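Local coordinates for DMATS type aromatic prenyltransferase (Micromonospora olivasterospora, PDB 6ZRY), which probably transfers a dimethylallyl group to the indole ring of tryptophan, as a 6-dimethylallyl tryptophan synthase with the ABBA-barrel fold, at residues 9-21 with 61-75. Residues are numbered along the deposited sequence; the frame is centred on the assembly and turned at random.
Sequences HLDGQLARLCEVA and VEFSIAFNEAEPPTL. With TRP (tryptophan), chain C.
Leu17 of helix 9-21 packs onto Phe63 and Leu75 of the hairpin formed by strands 61-68 and 71-75. This joins the outer helical layer of the ABBA barrel to its antiparallel sheet. The helix runs nearly parallel to strand 61-68, 9° apart in direction. Phe63 carries much of the contact. Its CB already touches Leu17 CD1. CG lies beside the backbone N (chi1 -60°), which sends the ring among the helix side chains, with Phe63 CG 3.6 Å from Leu17 CD1. That methyl sits over one ring face in a CH-pi contact. Val61 CG1 lies over the opposite face, offset toward the rim. Farther out, Phe63 CE1 is 4.2 Å from Leu14 CB. Phe63 CE2 has Gln13 OE1 at the ring edge, 3.4 Å away, with the amide plane turned 87° from the ring. At the tip, Phe63 CZ comes within 3.8 Å of Leu10 O. The Gln13 amide is anchored through NE2, which bonds Val315 O and Ala347 O. Its OE1 is buried and has no hydrogen-bond partner in the model. With an alanine at Phe63, a gap is likely to open between Leu17 CD1 and Val61 CG1, leaving the leucine side chain room to shift. From the second strand, Leu75 CD2 meets Leu17 CB at 3.7 Å and also reaches Cys18 SG. Leu10 CD1 packs on Val61 CB, and helix 26-36 adds Leu32 beside them. Glu62 takes no part in this apolar layer and belongs to the tryptophan pocket. There Glu62 OE2 accepts a hydrogen bond from NE1 of the bound tryptophan at 2.7 Å. At the far end of the helix, Ala21 CB packs near Leu75 CB. One water closes this end, donating to Ala21 O at 2.7 Å and to Pro73 O at 2.6 Å.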
loop_
_atom_site.group_PDB
_atom_site.type_symbol
_atom_site.label_atom_id
_atom_site.label_comp_id
_atom_site.label_asym_id
_atom_site.label_seq_id
_atom_site.Cartn_x
_atom_site.Cartn_y
_atom_site.Cartn_z
ATOM N N HIS A 9 8.206 -18.912 -5.584
ATOM C CA HIS A 9 6.910 -18.379 -6.052
ATOM C C HIS A 9 7.063 -16.881 -6.361
ATOM O O HIS A 9 6.765 -16.466 -7.506
ATOM C CB HIS A 9 5.833 -18.682 -5.022
ATOM C CG HIS A 9 4.443 -18.514 -5.552
ATOM N ND1 HIS A 9 3.908 -19.361 -6.494
ATOM C CD2 HIS A 9 3.493 -17.593 -5.296
ATOM C CE1 HIS A 9 2.658 -18.953 -6.788
ATOM N NE2 HIS A 9 2.397 -17.893 -6.069
ATOM N N LEU A 10 7.490 -16.071 -5.373
ATOM C CA LEU A 10 7.428 -14.584 -5.476
ATOM C C LEU A 10 8.490 -14.079 -6.437
ATOM O O LEU A 10 8.228 -13.119 -7.146
ATOM C CB LEU A 10 7.644 -13.947 -4.113
ATOM C CG LEU A 10 6.686 -14.361 -3.000
ATOM C CD1 LEU A 10 6.813 -13.416 -1.834
ATOM C CD2 LEU A 10 5.276 -14.421 -3.452
ATOM N N ASP A 11 9.674 -14.681 -6.404
ATOM C CA ASP A 11 10.795 -14.251 -7.267
ATOM C C ASP A 11 10.371 -14.430 -8.732
ATOM O O ASP A 11 10.691 -13.587 -9.510
ATOM C CB ASP A 11 12.080 -15.024 -6.942
ATOM C CG ASP A 11 13.272 -14.628 -7.808
ATOM O OD1 ASP A 11 13.658 -13.424 -7.788
ATOM O OD2 ASP A 11 13.793 -15.530 -8.521
ATOM N N GLY A 12 9.663 -15.513 -9.069
ATOM C CA GLY A 12 9.160 -15.750 -10.444
ATOM C C GLY A 12 8.136 -14.711 -10.852
ATOM O O GLY A 12 8.204 -14.209 -11.946
ATOM N N GLN A 13 7.194 -14.405 -9.966
ATOM C CA GLN A 13 6.188 -13.344 -10.178
ATOM C C GLN A 13 6.903 -12.017 -10.460
ATOM O O GLN A 13 6.553 -11.361 -11.450
ATOM C CB GLN A 13 5.258 -13.281 -8.974
ATOM C CG GLN A 13 4.374 -14.498 -8.827
ATOM C CD GLN A 13 3.589 -14.517 -7.548
ATOM O OE1 GLN A 13 4.114 -14.229 -6.477
ATOM N NE2 GLN A 13 2.316 -14.873 -7.639
ATOM N N LEU A 14 7.847 -11.615 -9.619
ATOM C CA LEU A 14 8.540 -10.313 -9.788
ATOM C C LEU A 14 9.309 -10.285 -11.124
ATOM O O LEU A 14 9.293 -9.260 -11.782
ATOM C CB LEU A 14 9.484 -10.054 -8.621
ATOM C CG LEU A 14 10.237 -8.728 -8.703
ATOM C CD1 LEU A 14 9.276 -7.580 -8.840
ATOM C CD2 LEU A 14 11.136 -8.527 -7.489
ATOM N N ALA A 15 10.018 -11.349 -11.451
ATOM C CA ALA A 15 10.825 -11.444 -12.700
ATOM C C ALA A 15 9.911 -11.180 -13.912
ATOM O O ALA A 15 10.270 -10.366 -14.767
ATOM C CB ALA A 15 11.504 -12.787 -12.775
ATOM N N ARG A 16 8.739 -11.805 -13.941
ATOM C CA ARG A 16 7.770 -11.645 -15.044
ATOM C C ARG A 16 7.178 -10.232 -15.005
ATOM O O ARG A 16 7.043 -9.619 -16.093
ATOM C CB ARG A 16 6.732 -12.768 -14.998
ATOM C CG ARG A 16 7.292 -14.147 -15.320
ATOM C CD ARG A 16 6.192 -15.181 -15.414
ATOM N NE ARG A 16 5.520 -15.378 -14.143
ATOM C CZ ARG A 16 5.871 -16.279 -13.203
ATOM N NH1 ARG A 16 5.190 -16.352 -12.064
ATOM N NH2 ARG A 16 6.894 -17.108 -13.406
ATOM N N LEU A 17 6.890 -9.687 -13.828
ATOM C CA LEU A 17 6.276 -8.338 -13.722
ATOM C C LEU A 17 7.265 -7.276 -14.244
ATOM O O LEU A 17 6.810 -6.232 -14.817
ATOM C CB LEU A 17 5.923 -8.068 -12.260
ATOM C CG LEU A 17 4.603 -8.649 -11.779
ATOM C CD1 LEU A 17 4.462 -8.431 -10.282
ATOM C CD2 LEU A 17 3.423 -8.007 -12.509
ATOM N N CYS A 18 8.548 -7.482 -13.978
ATOM C CA CYS A 18 9.642 -6.572 -14.396
ATOM C C CYS A 18 9.659 -6.478 -15.920
ATOM O O CYS A 18 9.785 -5.336 -16.436
ATOM C CB CYS A 18 10.993 -7.031 -13.868
ATOM S SG CYS A 18 11.280 -6.541 -12.160
ATOM N N GLU A 19 9.531 -7.620 -16.602
ATOM C CA GLU A 19 9.510 -7.709 -18.085
ATOM C C GLU A 19 8.304 -6.944 -18.595
ATOM O O GLU A 19 8.453 -6.178 -19.539
ATOM C CB GLU A 19 9.429 -9.152 -18.567
ATOM C CG GLU A 19 10.684 -9.951 -18.303
ATOM C CD GLU A 19 10.986 -11.014 -19.350
ATOM O OE1 GLU A 19 10.097 -11.832 -19.619
ATOM O OE2 GLU A 19 12.108 -11.009 -19.900
ATOM N N VAL A 20 7.151 -7.149 -17.970
ATOM C CA VAL A 20 5.887 -6.460 -18.350
ATOM C C VAL A 20 6.113 -4.934 -18.283
ATOM O O VAL A 20 5.728 -4.253 -19.242
ATOM C CB VAL A 20 4.698 -6.922 -17.475
ATOM C CG1 VAL A 20 3.480 -6.037 -17.654
ATOM C CG2 VAL A 20 4.336 -8.366 -17.740
ATOM N N ALA A 21 6.740 -4.426 -17.211
ATOM C CA ALA A 21 6.914 -2.980 -16.933
ATOM C C ALA A 21 8.187 -2.434 -17.618
ATOM O O ALA A 21 8.346 -1.181 -17.651
ATOM C CB ALA A 21 6.962 -2.757 -15.435
ATOM N N VAL A 61 4.136 -10.042 1.305
ATOM C CA VAL A 61 4.447 -9.200 0.121
ATOM C C VAL A 61 3.157 -9.052 -0.712
ATOM O O VAL A 61 2.379 -10.050 -0.799
ATOM C CB VAL A 61 5.619 -9.793 -0.700
ATOM C CG1 VAL A 61 5.540 -9.421 -2.179
ATOM C CG2 VAL A 61 6.980 -9.395 -0.116
ATOM N N GLU A 62 2.941 -7.862 -1.274
ATOM C CA GLU A 62 1.853 -7.577 -2.253
ATOM C C GLU A 62 2.468 -6.765 -3.388
ATOM O O GLU A 62 3.244 -5.845 -3.107
ATOM C CB GLU A 62 0.714 -6.807 -1.606
ATOM C CG GLU A 62 -0.409 -6.498 -2.568
ATOM C CD GLU A 62 -1.579 -5.766 -1.938
ATOM O OE1 GLU A 62 -2.542 -6.427 -1.500
ATOM O OE2 GLU A 62 -1.490 -4.538 -1.869
ATOM N N PHE A 63 2.168 -7.115 -4.625
ATOM C CA PHE A 63 2.649 -6.418 -5.823
ATOM C C PHE A 63 1.633 -5.355 -6.206
ATOM O O PHE A 63 0.482 -5.489 -5.841
ATOM C CB PHE A 63 2.819 -7.399 -6.977
ATOM C CG PHE A 63 3.793 -8.517 -6.707
ATOM C CD1 PHE A 63 5.154 -8.262 -6.633
ATOM C CD2 PHE A 63 3.342 -9.812 -6.495
ATOM C CE1 PHE A 63 6.065 -9.291 -6.388
ATOM C CE2 PHE A 63 4.246 -10.837 -6.250
ATOM C CZ PHE A 63 5.606 -10.576 -6.192
ATOM N N SER A 64 2.060 -4.344 -6.940
ATOM C CA SER A 64 1.135 -3.415 -7.620
ATOM C C SER A 64 1.780 -2.855 -8.857
ATOM O O SER A 64 3.047 -2.816 -8.930
ATOM C CB SER A 64 0.663 -2.305 -6.680
ATOM O OG SER A 64 1.742 -1.533 -6.188
ATOM N N ILE A 65 0.947 -2.463 -9.804
ATOM C CA ILE A 65 1.367 -1.798 -11.038
ATOM C C ILE A 65 0.552 -0.505 -11.172
ATOM O O ILE A 65 -0.656 -0.553 -11.056
ATOM C CB ILE A 65 1.299 -2.757 -12.234
ATOM C CG1 ILE A 65 1.724 -2.059 -13.518
ATOM C CG2 ILE A 65 -0.034 -3.448 -12.354
ATOM C CD1 ILE A 65 2.247 -3.025 -14.570
ATOM N N ALA A 66 1.261 0.595 -11.283
ATOM C CA ALA A 66 0.718 1.956 -11.400
ATOM C C ALA A 66 0.848 2.397 -12.845
ATOM O O ALA A 66 1.969 2.475 -13.335
ATOM C CB ALA A 66 1.433 2.888 -10.450
ATOM N N PHE A 67 -0.279 2.697 -13.476
ATOM C CA PHE A 67 -0.342 3.269 -14.834
ATOM C C PHE A 67 -0.393 4.779 -14.709
ATOM O O PHE A 67 -1.255 5.273 -14.001
ATOM C CB PHE A 67 -1.521 2.686 -15.582
ATOM C CG PHE A 67 -1.481 1.192 -15.639
ATOM C CD1 PHE A 67 -0.761 0.544 -16.622
ATOM C CD2 PHE A 67 -2.199 0.434 -14.728
ATOM C CE1 PHE A 67 -0.722 -0.832 -16.663
ATOM C CE2 PHE A 67 -2.179 -0.944 -14.794
ATOM C CZ PHE A 67 -1.455 -1.577 -15.774
ATOM N N ASN A 68 0.575 5.442 -15.325
ATOM C CA ASN A 68 0.879 6.887 -15.177
ATOM C C ASN A 68 0.671 7.526 -16.551
ATOM O O ASN A 68 1.114 6.928 -17.514
ATOM C CB ASN A 68 2.326 7.124 -14.679
ATOM C CG ASN A 68 2.818 6.165 -13.607
ATOM O OD1 ASN A 68 2.294 6.151 -12.484
ATOM N ND2 ASN A 68 3.865 5.383 -13.924
ATOM N N GLU A 69 0.007 8.681 -16.637
ATOM C CA GLU A 69 -0.171 9.430 -17.918
ATOM C C GLU A 69 1.215 9.782 -18.470
ATOM O O GLU A 69 1.986 10.402 -17.735
ATOM C CB GLU A 69 -0.996 10.704 -17.707
ATOM N N ALA A 70 1.519 9.387 -19.706
ATOM C CA ALA A 70 2.816 9.667 -20.375
ATOM C C ALA A 70 3.978 9.350 -19.418
ATOM O O ALA A 70 4.680 10.294 -18.998
ATOM C CB ALA A 70 2.850 11.110 -20.831
ATOM N N GLU A 71 4.123 8.066 -19.055
ATOM C CA GLU A 71 5.273 7.477 -18.306
ATOM C C GLU A 71 5.050 5.967 -18.242
ATOM O O GLU A 71 3.918 5.529 -18.056
ATOM C CB GLU A 71 5.401 8.100 -16.907
ATOM C CG GLU A 71 6.437 7.404 -16.011
ATOM C CD GLU A 71 6.677 8.032 -14.645
ATOM O OE1 GLU A 71 7.618 7.563 -13.918
ATOM O OE2 GLU A 71 5.932 8.981 -14.297
ATOM N N PRO A 72 6.092 5.116 -18.414
ATOM C CA PRO A 72 5.896 3.667 -18.375
ATOM C C PRO A 72 5.339 3.273 -17.007
ATOM O O PRO A 72 5.441 4.045 -16.077
ATOM C CB PRO A 72 7.291 3.084 -18.621
ATOM C CG PRO A 72 8.059 4.228 -19.276
ATOM C CD PRO A 72 7.479 5.488 -18.685
ATOM N N PRO A 73 4.710 2.098 -16.837
ATOM C CA PRO A 73 4.142 1.732 -15.537
ATOM C C PRO A 73 5.200 1.577 -14.433
ATOM O O PRO A 73 6.297 1.171 -14.708
ATOM C CB PRO A 73 3.436 0.390 -15.790
ATOM C CG PRO A 73 3.229 0.368 -17.298
ATOM C CD PRO A 73 4.442 1.088 -17.859
ATOM N N THR A 74 4.811 1.891 -13.210
ATOM C CA THR A 74 5.638 1.756 -12.010
ATOM C C THR A 74 5.254 0.447 -11.302
ATOM O O THR A 74 4.091 0.259 -11.006
ATOM C CB THR A 74 5.494 2.972 -11.105
ATOM O OG1 THR A 74 5.901 4.142 -11.822
ATOM C CG2 THR A 74 6.319 2.850 -9.847
ATOM N N LEU A 75 6.230 -0.392 -11.004
ATOM C CA LEU A 75 6.011 -1.661 -10.263
ATOM C C LEU A 75 6.424 -1.419 -8.812
ATOM O O LEU A 75 7.465 -0.785 -8.582
ATOM C CB LEU A 75 6.835 -2.729 -10.989
ATOM C CG LEU A 75 6.951 -4.124 -10.401
ATOM C CD1 LEU A 75 5.591 -4.758 -10.158
ATOM C CD2 LEU A 75 7.776 -4.986 -11.352
HETATM N N TRP C . -3.952 -6.334 3.174
HETATM C CA TRP C . -4.195 -5.118 4.027
HETATM C C TRP C . -5.592 -4.564 3.739
HETATM O O TRP C . -6.079 -3.710 4.503
HETATM C CB TRP C . -3.103 -4.054 3.811
HETATM C CG TRP C . -3.029 -3.497 2.424
HETATM C CD1 TRP C . -2.378 -4.038 1.348
HETATM C CD2 TRP C . -3.620 -2.270 1.956
HETATM N NE1 TRP C . -2.533 -3.234 0.248
HETATM C CE2 TRP C . -3.278 -2.138 0.590
HETATM C CE3 TRP C . -4.389 -1.262 2.558
HETATM C CZ2 TRP C . -3.698 -1.054 -0.184
HETATM C CZ3 TRP C . -4.801 -0.192 1.792
HETATM C CH2 TRP C . -4.453 -0.089 0.443
HETATM O OXT TRP C . -6.249 -4.967 2.753
HETATM O O HOH W 1 8.532 0.962 -16.046
#